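Local coordinates for protein pyocin S5 (Pseudomonas aeruginosa PAO1, PDB 6THK) that is a bacteriocin that kills related bacteria, probably by forming pores that depolarise the cytoplasmic membrane, at residues E198-L203 with E274-I279; S220-A225 with A290-R295; Q239-A244 with T304-E309. The protein carries 1 engineered substitution. All blocks are in the same frame, centred on the assembly; numbering follows the deposited sequence.

Interaction 1 of 3, residues E198-L203 with E274-I279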
loop_
_atom_site.group_PDB
_atom_site.type_symbol
_atom_site.label_atom_id
_atom_site.label_comp_id
_atom_site.label_asym_id
_atom_site.label_seq_id
_atom_site.Cartn_x
_atom_site.Cartn_y
_atom_site.Cartn_z
ATOM N N GLU A 198 6.318 -35.069 0.271
ATOM C CA GLU A 198 7.476 -34.192 0.303
ATOM C C GLU A 198 7.206 -32.868 -0.416
ATOM O O GLU A 198 7.645 -31.819 0.030
ATOM C CB GLU A 198 8.702 -34.891 -0.270
ATOM C CG GLU A 198 9.640 -35.422 0.799
ATOM C CD GLU A 198 10.133 -36.825 0.510
ATOM O OE1 GLU A 198 10.600 -37.071 -0.616
ATOM O OE2 GLU A 198 10.062 -37.679 1.416
ATOM N N ASP A 199 6.496 -32.929 -1.536
ATOM C CA ASP A 199 6.178 -31.734 -2.307
ATOM C C ASP A 199 5.270 -30.798 -1.525
ATOM O O ASP A 199 5.378 -29.587 -1.639
ATOM C CB ASP A 199 5.520 -32.105 -3.635
ATOM C CG ASP A 199 6.489 -32.720 -4.618
ATOM O OD1 ASP A 199 7.711 -32.641 -4.382
ATOM O OD2 ASP A 199 6.027 -33.282 -5.630
ATOM N N LEU A 200 4.365 -31.379 -0.750
ATOM C CA LEU A 200 3.421 -30.651 0.094
ATOM C C LEU A 200 4.143 -29.933 1.231
ATOM O O LEU A 200 3.775 -28.808 1.575
ATOM C CB LEU A 200 2.332 -31.573 0.664
ATOM C CG LEU A 200 1.233 -32.056 -0.293
ATOM C CD1 LEU A 200 0.198 -32.890 0.447
ATOM C CD2 LEU A 200 0.538 -30.898 -0.994
ATOM N N SER A 201 5.160 -30.590 1.820
ATOM C CA SER A 201 5.970 -30.033 2.905
ATOM C C SER A 201 6.686 -28.765 2.425
ATOM O O SER A 201 6.673 -27.765 3.138
ATOM C CB SER A 201 6.981 -31.060 3.407
ATOM O OG SER A 201 6.346 -32.159 4.039
ATOM N N GLN A 202 7.268 -28.797 1.197
ATOM C CA GLN A 202 7.948 -27.649 0.597
ATOM C C GLN A 202 6.941 -26.556 0.251
ATOM O O GLN A 202 7.261 -25.378 0.395
ATOM C CB GLN A 202 8.786 -28.054 -0.628
ATOM C CG GLN A 202 9.782 -26.979 -1.107
ATOM C CD GLN A 202 10.885 -26.697 -0.109
ATOM O OE1 GLN A 202 11.749 -27.541 0.158
ATOM N NE2 GLN A 202 10.875 -25.504 0.475
ATOM N N LEU A 203 5.717 -26.942 -0.164
ATOM C CA LEU A 203 4.645 -25.998 -0.468
ATOM C C LEU A 203 4.229 -25.243 0.825
ATOM O O LEU A 203 3.950 -24.046 0.760
ATOM C CB LEU A 203 3.456 -26.731 -1.103
ATOM C CG LEU A 203 2.346 -25.875 -1.693
ATOM C CD1 LEU A 203 2.774 -25.217 -2.992
ATOM C CD2 LEU A 203 1.105 -26.699 -1.934
ATOM N N GLU A 274 -2.118 -29.292 -6.471
ATOM C CA GLU A 274 -2.626 -28.105 -7.158
ATOM C C GLU A 274 -3.731 -27.408 -6.351
ATOM O O GLU A 274 -3.839 -26.177 -6.412
ATOM C CB GLU A 274 -3.100 -28.434 -8.581
ATOM C CG GLU A 274 -1.987 -28.770 -9.560
ATOM C CD GLU A 274 -0.772 -27.864 -9.604
ATOM O OE1 GLU A 274 -0.931 -26.645 -9.849
ATOM O OE2 GLU A 274 0.350 -28.387 -9.421
ATOM N N LYS A 275 -4.531 -28.185 -5.580
ATOM C CA LYS A 275 -5.585 -27.640 -4.719
ATOM C C LYS A 275 -4.960 -26.915 -3.541
ATOM O O LYS A 275 -5.403 -25.817 -3.232
ATOM C CB LYS A 275 -6.527 -28.733 -4.208
ATOM C CG LYS A 275 -7.868 -28.193 -3.733
ATOM C CD LYS A 275 -8.840 -29.315 -3.432
ATOM C CE LYS A 275 -10.235 -28.810 -3.185
ATOM N NZ LYS A 275 -11.237 -29.904 -3.237
ATOM N N GLN A 276 -3.944 -27.521 -2.886
ATOM C CA GLN A 276 -3.264 -26.930 -1.730
ATOM C C GLN A 276 -2.529 -25.656 -2.123
ATOM O O GLN A 276 -2.526 -24.703 -1.345
ATOM C CB GLN A 276 -2.343 -27.944 -1.012
ATOM C CG GLN A 276 -1.811 -27.489 0.365
ATOM C CD GLN A 276 -2.879 -27.242 1.416
ATOM O OE1 GLN A 276 -3.350 -28.159 2.100
ATOM N NE2 GLN A 276 -3.244 -25.981 1.607
ATOM N N LYS A 277 -1.975 -25.624 -3.357
ATOM C CA LYS A 277 -1.302 -24.462 -3.941
ATOM C C LYS A 277 -2.309 -23.300 -3.994
ATOM O O LYS A 277 -2.018 -22.204 -3.496
ATOM C CB LYS A 277 -0.776 -24.794 -5.354
ATOM C CG LYS A 277 0.458 -23.982 -5.749
ATOM C CD LYS A 277 0.858 -24.147 -7.214
ATOM C CE LYS A 277 1.738 -25.353 -7.475
ATOM N NZ LYS A 277 2.165 -25.421 -8.898
ATOM N N ALA A 278 -3.516 -23.576 -4.529
ATOM C CA ALA A 278 -4.617 -22.620 -4.637
ATOM C C ALA A 278 -5.171 -22.189 -3.248
ATOM O O ALA A 278 -5.410 -21.002 -3.047
ATOM C CB ALA A 278 -5.716 -23.194 -5.520
ATOM N N ILE A 279 -5.329 -23.137 -2.283
ATOM C CA ILE A 279 -5.810 -22.842 -0.916
ATOM C C ILE A 279 -4.883 -21.809 -0.258
ATOM O O ILE A 279 -5.373 -20.836 0.320
ATOM C CB ILE A 279 -5.959 -24.128 -0.045
ATOM C CG1 ILE A 279 -7.138 -25.001 -0.529
ATOM C CG2 ILE A 279 -6.106 -23.795 1.459
ATOM C CD1 ILE A 279 -6.924 -26.499 -0.372
#
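Two long helices of the central helical bundle, 157-212 and 272-338, run almost parallel here and pack through Leu-200, Leu-203, Gln-276 and Lys-277. Both segments fall in regions predicted to form coiled coil. The axes of the two short segments approach to 10.6 Å and differ in direction by 9°. Leu-203 takes the largest share of the contact. Its CB points toward the other helix, and its two methyl branches divide the work. CD2 lies over the backbone of the facing helix, 3.6 Å from Lys-277 N, and also touches CB and CG of Gln-276. CD1 meets the aliphatic part of Lys-277, with CG 3.8 Å away, and the two side chains cross at about a right angle.

Leu-200 adds a looser touch from one turn earlier, where its CD2 is 4.1 Å from Gln-276 CB. Gln-276 thus offers its aliphatic base to both leucines. Its chain bends at chi2 (62°), so the amide does not run straight on from CA, and CB and CG face the leucines. No hydrogen bond joins the segments. Leu-203 also touches Leu-273 and Tyr-280 of helix 272-338. The contact is a surface one. Of the Lys-277 side chain, CG does the touching; its NZ turns back along its own helix to a salt bridge with Glu-274 OE1, 3.5 Å away, whose hydrogen bond is weak.

Interaction 2 of 3, residues S220-A225 with A290-R295; sequences SELDQA and ASLQAR. With ZN (zinc ion), chain G.
Leu-222 points its CB toward helix 272-338 and meets Leu-292 and Arg-295 with its branch tips. CG stands anti to the carbonyl carbon (chi1 -74°), which sends the branch toward these two side chains. CD1 reaches furthest into the contact. It is 3.6 Å from Arg-295 CD and 3.8 Å from Arg-295 NE, and it sits over one face of the guanidinium. CD1 also lies 4.0 Å from Leu-292 CD2. The other methyl, CD2, touches that same Leu-292 CD2 at 4.1 Å.

Apolar and arginine-stem packing joins the short helix 214-227 to the long helix 272-338 within the central helical bundle. Helix 237-267 joins in, as its Ala-251 and Ile-252 touch Leu-292. Leu-222 and Arg-295 come from opposite directions, and the bend of Arg-295 at chi3 (-45°) turns one guanidinium face to Leu-222 CD1. Ser-291 OG lies at the edge of the guanidinium, in its plane, and is hydrogen-bonded to Gln-215.

Next to Leu-222 in sequence, Glu-221 turns to a zinc ion. Its OE2 binds the metal at 2.3 Å, and Glu-288 of helix 272-338 supplies a second ligand. Glu-221 OE1 forms a salt bridge with Lys-255.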
loop_
_atom_site.group_PDB
_atom_site.type_symbol
_atom_site.label_atom_id
_atom_site.label_comp_id
_atom_site.label_asym_id
_atom_site.label_seq_id
_atom_site.Cartn_x
_atom_site.Cartn_y
_atom_site.Cartn_z
ATOM N N SER A 220 6.563 -3.428 -2.029
ATOM C CA SER A 220 7.330 -3.736 -3.242
ATOM C C SER A 220 6.409 -3.868 -4.453
ATOM O O SER A 220 6.726 -3.361 -5.528
ATOM C CB SER A 220 8.148 -5.007 -3.053
ATOM O OG SER A 220 8.745 -5.046 -1.767
ATOM N N GLU A 221 5.249 -4.498 -4.273
ATOM C CA GLU A 221 4.280 -4.623 -5.354
ATOM C C GLU A 221 3.741 -3.259 -5.769
ATOM O O GLU A 221 3.621 -2.999 -6.969
ATOM C CB GLU A 221 3.128 -5.506 -4.926
ATOM C CG GLU A 221 3.313 -6.947 -5.307
ATOM C CD GLU A 221 2.251 -7.763 -4.616
ATOM O OE1 GLU A 221 1.066 -7.636 -4.994
ATOM O OE2 GLU A 221 2.598 -8.505 -3.672
ATOM N N LEU A 222 3.423 -2.389 -4.787
ATOM C CA LEU A 222 2.912 -1.035 -5.066
ATOM C C LEU A 222 3.934 -0.180 -5.805
ATOM O O LEU A 222 3.559 0.587 -6.696
ATOM C CB LEU A 222 2.421 -0.337 -3.797
ATOM C CG LEU A 222 1.085 -0.830 -3.233
ATOM C CD1 LEU A 222 0.903 -0.361 -1.840
ATOM C CD2 LEU A 222 -0.104 -0.412 -4.106
ATOM N N ASP A 223 5.204 -0.343 -5.447
ATOM C CA ASP A 223 6.302 0.345 -6.105
ATOM C C ASP A 223 6.422 -0.105 -7.554
ATOM O O ASP A 223 6.640 0.704 -8.441
ATOM C CB ASP A 223 7.611 0.071 -5.378
ATOM C CG ASP A 223 7.596 0.566 -3.962
ATOM O OD1 ASP A 223 6.966 1.606 -3.713
ATOM O OD2 ASP A 223 8.212 -0.082 -3.098
ATOM N N GLN A 224 6.263 -1.401 -7.794
ATOM C CA GLN A 224 6.357 -1.943 -9.144
ATOM C C GLN A 224 5.270 -1.355 -10.015
ATOM O O GLN A 224 5.500 -1.015 -11.168
ATOM C CB GLN A 224 6.228 -3.466 -9.131
ATOM C CG GLN A 224 6.642 -4.142 -10.432
ATOM C CD GLN A 224 5.475 -4.465 -11.350
ATOM O OE1 GLN A 224 5.010 -5.599 -11.404
ATOM N NE2 GLN A 224 5.006 -3.466 -12.087
ATOM N N ALA A 225 4.072 -1.264 -9.458
ATOM C CA ALA A 225 2.946 -0.671 -10.137
ATOM C C ALA A 225 3.249 0.802 -10.364
ATOM O O ALA A 225 2.876 1.382 -11.376
ATOM C CB ALA A 225 1.688 -0.841 -9.308
ATOM N N ALA A 290 -6.306 -7.197 2.944
ATOM C CA ALA A 290 -6.482 -6.594 4.252
ATOM C C ALA A 290 -5.358 -5.587 4.548
ATOM O O ALA A 290 -5.629 -4.537 5.131
ATOM C CB ALA A 290 -6.546 -7.673 5.323
ATOM N N SER A 291 -4.111 -5.896 4.131
ATOM C CA SER A 291 -2.968 -5.003 4.292
ATOM C C SER A 291 -3.187 -3.748 3.450
ATOM O O SER A 291 -2.915 -2.642 3.919
ATOM C CB SER A 291 -1.679 -5.686 3.867
ATOM O OG SER A 291 -0.647 -4.727 3.706
ATOM N N LEU A 292 -3.676 -3.929 2.208
ATOM C CA LEU A 292 -3.981 -2.838 1.292
ATOM C C LEU A 292 -5.120 -1.979 1.815
ATOM O O LEU A 292 -5.071 -0.761 1.690
ATOM C CB LEU A 292 -4.341 -3.388 -0.088
ATOM C CG LEU A 292 -3.189 -3.805 -0.991
ATOM C CD1 LEU A 292 -3.702 -4.583 -2.158
ATOM C CD2 LEU A 292 -2.419 -2.597 -1.513
ATOM N N GLN A 293 -6.152 -2.603 2.387
ATOM C CA GLN A 293 -7.313 -1.892 2.920
ATOM C C GLN A 293 -6.934 -1.027 4.116
ATOM O O GLN A 293 -7.395 0.115 4.205
ATOM C CB GLN A 293 -8.443 -2.864 3.245
ATOM C CG GLN A 293 -9.360 -3.114 2.053
ATOM C CD GLN A 293 -10.273 -4.320 2.197
ATOM O OE1 GLN A 293 -11.229 -4.490 1.428
ATOM N NE2 GLN A 293 -9.993 -5.205 3.158
ATOM N N ALA A 294 -6.037 -1.539 4.988
ATOM C CA ALA A 294 -5.503 -0.829 6.162
ATOM C C ALA A 294 -4.745 0.416 5.717
ATOM O O ALA A 294 -4.875 1.456 6.361
ATOM C CB ALA A 294 -4.577 -1.739 6.966
ATOM N N ARG A 295 -3.969 0.298 4.600
ATOM C CA ARG A 295 -3.187 1.356 3.946
ATOM C C ARG A 295 -4.123 2.430 3.392
ATOM O O ARG A 295 -3.873 3.620 3.597
ATOM C CB ARG A 295 -2.385 0.740 2.801
ATOM C CG ARG A 295 -1.327 1.636 2.163
ATOM C CD ARG A 295 -0.451 0.820 1.229
ATOM N NE ARG A 295 -0.045 -0.458 1.829
ATOM C CZ ARG A 295 1.188 -0.748 2.225
ATOM N NH1 ARG A 295 2.173 0.129 2.058
ATOM N NH2 ARG A 295 1.453 -1.930 2.770
HETATM ZN ZN ZN G . 1.857 -10.722 -3.625
#

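Interaction 3 of 3, residues Q239-A244 with T304-E309; sequences QWLERA and TRRRTE
Leu-241 and Arg-306 make the close part of this contact, and Glu-242 and Arg-307 the loose part. Leu-241 is buried, and its CB points toward helix 272-338. Its CD1 packs on the aliphatic start of Arg-306, 3.7 Å from CG, and the two side chains cross at about a right angle. Leu-299 and Thr-303 of the same long helix also touch Leu-241. The bend of Arg-306 at chi2 (-70°) turns its charged end aside from Leu-241. There NH1 of Arg-306 forms a salt bridge with Glu-309 OE2 at 3.5 Å.

The other side is polar and holds a water. Glu-242 OE1 and Arg-307 NH2 stay 4.4 Å apart, too far for a salt bridge. The water lies at the edge of the Arg-307 guanidinium, in its plane, and accepts a hydrogen bond from NH2 at 2.7 Å. The water's bond to Glu-242 OE1 is weak, at 3.4 Å. The stronger partner of Glu-242 is Arg-246 of its own helix, bound through OE2.

A buried leucine between two helices, with charged residues at the margin, is consistent with the helical bundle and with the coiled coil predicted for residues 241-320.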
loop_
_atom_site.group_PDB
_atom_site.type_symbol
_atom_site.label_atom_id
_atom_site.label_comp_id
_atom_site.label_asym_id
_atom_site.label_seq_id
_atom_site.Cartn_x
_atom_site.Cartn_y
_atom_site.Cartn_z
ATOM N N GLN A 239 -1.571 15.772 -4.379
ATOM C CA GLN A 239 -1.284 15.153 -5.675
ATOM C C GLN A 239 -0.712 13.741 -5.528
ATOM O O GLN A 239 -1.195 12.827 -6.212
ATOM C CB GLN A 239 -0.329 16.018 -6.499
ATOM C CG GLN A 239 -0.994 17.193 -7.206
ATOM C CD GLN A 239 0.044 18.105 -7.809
ATOM O OE1 GLN A 239 0.642 17.815 -8.851
ATOM N NE2 GLN A 239 0.302 19.220 -7.151
ATOM N N TRP A 240 0.318 13.556 -4.648
ATOM C CA TRP A 240 0.921 12.238 -4.463
ATOM C C TRP A 240 0.017 11.321 -3.638
ATOM O O TRP A 240 0.086 10.106 -3.831
ATOM C CB TRP A 240 2.379 12.279 -3.956
ATOM C CG TRP A 240 2.607 12.551 -2.498
ATOM C CD1 TRP A 240 2.268 11.747 -1.446
ATOM C CD2 TRP A 240 3.406 13.615 -1.948
ATOM N NE1 TRP A 240 2.711 12.301 -0.262
ATOM C CE2 TRP A 240 3.423 13.445 -0.543
ATOM C CE3 TRP A 240 4.078 14.720 -2.504
ATOM C CZ2 TRP A 240 4.093 14.333 0.310
ATOM C CZ3 TRP A 240 4.741 15.598 -1.656
ATOM C CH2 TRP A 240 4.744 15.400 -0.269
ATOM N N LEU A 241 -0.871 11.889 -2.833
ATOM C CA LEU A 241 -1.815 11.092 -2.068
ATOM C C LEU A 241 -2.846 10.521 -3.035
ATOM O O LEU A 241 -3.242 9.375 -2.911
ATOM C CB LEU A 241 -2.498 11.927 -0.995
ATOM C CG LEU A 241 -1.755 12.019 0.333
ATOM C CD1 LEU A 241 -2.319 13.129 1.197
ATOM C CD2 LEU A 241 -1.778 10.696 1.069
ATOM N N GLU A 242 -3.280 11.335 -3.991
ATOM C CA GLU A 242 -4.233 10.899 -5.018
ATOM C C GLU A 242 -3.664 9.701 -5.818
ATOM O O GLU A 242 -4.365 8.713 -6.014
ATOM C CB GLU A 242 -4.580 12.052 -5.971
ATOM C CG GLU A 242 -5.888 12.747 -5.642
ATOM C CD GLU A 242 -6.419 13.668 -6.726
ATOM O OE1 GLU A 242 -6.808 14.811 -6.392
ATOM O OE2 GLU A 242 -6.462 13.246 -7.905
ATOM N N ARG A 243 -2.389 9.797 -6.249
ATOM C CA ARG A 243 -1.682 8.765 -6.997
ATOM C C ARG A 243 -1.535 7.493 -6.151
ATOM O O ARG A 243 -1.783 6.407 -6.664
ATOM C CB ARG A 243 -0.315 9.286 -7.485
ATOM C CG ARG A 243 0.519 8.261 -8.254
ATOM C CD ARG A 243 1.807 8.854 -8.803
ATOM N NE ARG A 243 1.624 9.457 -10.124
ATOM C CZ ARG A 243 2.619 9.734 -10.963
ATOM N NH1 ARG A 243 3.876 9.477 -10.619
ATOM N NH2 ARG A 243 2.366 10.270 -12.148
ATOM N N ALA A 244 -1.176 7.628 -4.857
ATOM C CA ALA A 244 -1.011 6.475 -3.964
ATOM C C ALA A 244 -2.350 5.807 -3.705
ATOM O O ALA A 244 -2.403 4.584 -3.633
ATOM C CB ALA A 244 -0.367 6.894 -2.663
ATOM N N THR A 304 -7.828 13.745 3.958
ATOM C CA THR A 304 -8.768 14.626 4.622
ATOM C C THR A 304 -8.030 15.690 5.415
ATOM O O THR A 304 -8.439 16.839 5.445
ATOM C CB THR A 304 -9.679 13.846 5.573
ATOM O OG1 THR A 304 -10.559 13.018 4.813
ATOM C CG2 THR A 304 -10.496 14.790 6.413
ATOM N N ARG A 305 -6.947 15.298 6.076
ATOM C CA ARG A 305 -6.166 16.244 6.851
ATOM C C ARG A 305 -5.581 17.304 5.931
ATOM O O ARG A 305 -5.597 18.482 6.248
ATOM C CB ARG A 305 -5.049 15.528 7.620
ATOM C CG ARG A 305 -3.738 16.301 7.694
ATOM C CD ARG A 305 -2.674 15.572 8.507
ATOM N NE ARG A 305 -1.321 15.983 8.136
ATOM C CZ ARG A 305 -0.215 15.311 8.449
ATOM N NH1 ARG A 305 -0.290 14.184 9.136
ATOM N NH2 ARG A 305 0.968 15.761 8.064
ATOM N N ARG A 306 -5.069 16.870 4.785
ATOM C CA ARG A 306 -4.478 17.775 3.814
ATOM C C ARG A 306 -5.482 18.745 3.217
ATOM O O ARG A 306 -5.193 19.917 3.049
ATOM C CB ARG A 306 -3.798 16.985 2.699
ATOM C CG ARG A 306 -2.551 16.235 3.133
ATOM C CD ARG A 306 -1.418 17.187 3.447
ATOM N NE ARG A 306 -0.260 16.492 3.987
ATOM C CZ ARG A 306 0.869 17.095 4.348
ATOM N NH1 ARG A 306 0.989 18.405 4.229
ATOM N NH2 ARG A 306 1.875 16.391 4.835
ATOM N N ARG A 307 -6.661 18.242 2.888
ATOM C CA ARG A 307 -7.706 19.067 2.304
ATOM C C ARG A 307 -8.190 20.139 3.262
ATOM O O ARG A 307 -8.427 21.269 2.863
ATOM C CB ARG A 307 -8.873 18.202 1.837
ATOM C CG ARG A 307 -8.716 17.713 0.411
ATOM C CD ARG A 307 -9.527 16.462 0.134
ATOM N NE ARG A 307 -9.172 15.882 -1.153
ATOM C CZ ARG A 307 -9.835 14.897 -1.744
ATOM N NH1 ARG A 307 -10.900 14.365 -1.169
ATOM N NH2 ARG A 307 -9.427 14.441 -2.913
ATOM N N THR A 308 -8.347 19.768 4.526
ATOM C CA THR A 308 -8.789 20.692 5.553
ATOM C C THR A 308 -7.767 21.791 5.743
ATOM O O THR A 308 -8.111 22.955 5.875
ATOM C CB THR A 308 -8.996 19.976 6.886
ATOM O OG1 THR A 308 -9.947 18.927 6.713
ATOM C CG2 THR A 308 -9.518 20.934 7.914
ATOM N N GLU A 309 -6.499 21.399 5.731
ATOM C CA GLU A 309 -5.387 22.317 5.886
ATOM C C GLU A 309 -5.346 23.314 4.740
ATOM O O GLU A 309 -5.026 24.469 4.940
ATOM C CB GLU A 309 -4.067 21.550 5.984
ATOM C CG GLU A 309 -2.839 22.432 6.107
ATOM C CD GLU A 309 -1.547 21.647 6.014
ATOM O OE1 GLU A 309 -0.653 21.869 6.855
ATOM O OE2 GLU A 309 -1.426 20.806 5.100
HETATM O O HOH W 1 -7.078 15.715 -3.141
#

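All three interactions use helix 272-338, which meets three different partner helices in turn: 157-212, 214-227 and 237-267. The centres of interactions 1 and 2 are about 25 Å apart, those of 2 and 3 about 17 Å, and those of 1 and 3 about 43 Å. None of the contacts touch; the nearest atoms of interactions 2 and 3 are about 6 Å apart. Interaction 2 alone holds a zinc ligand within its segments. The side chain of Lys-277 is about 14 Å from that same zinc ion. The side chain of Arg-307 is about 9 Å from a different bound zinc ion. Along the chain, 198-203, 220-225 and 239-244 precede their partners on helix 272-338, which follow in the same order.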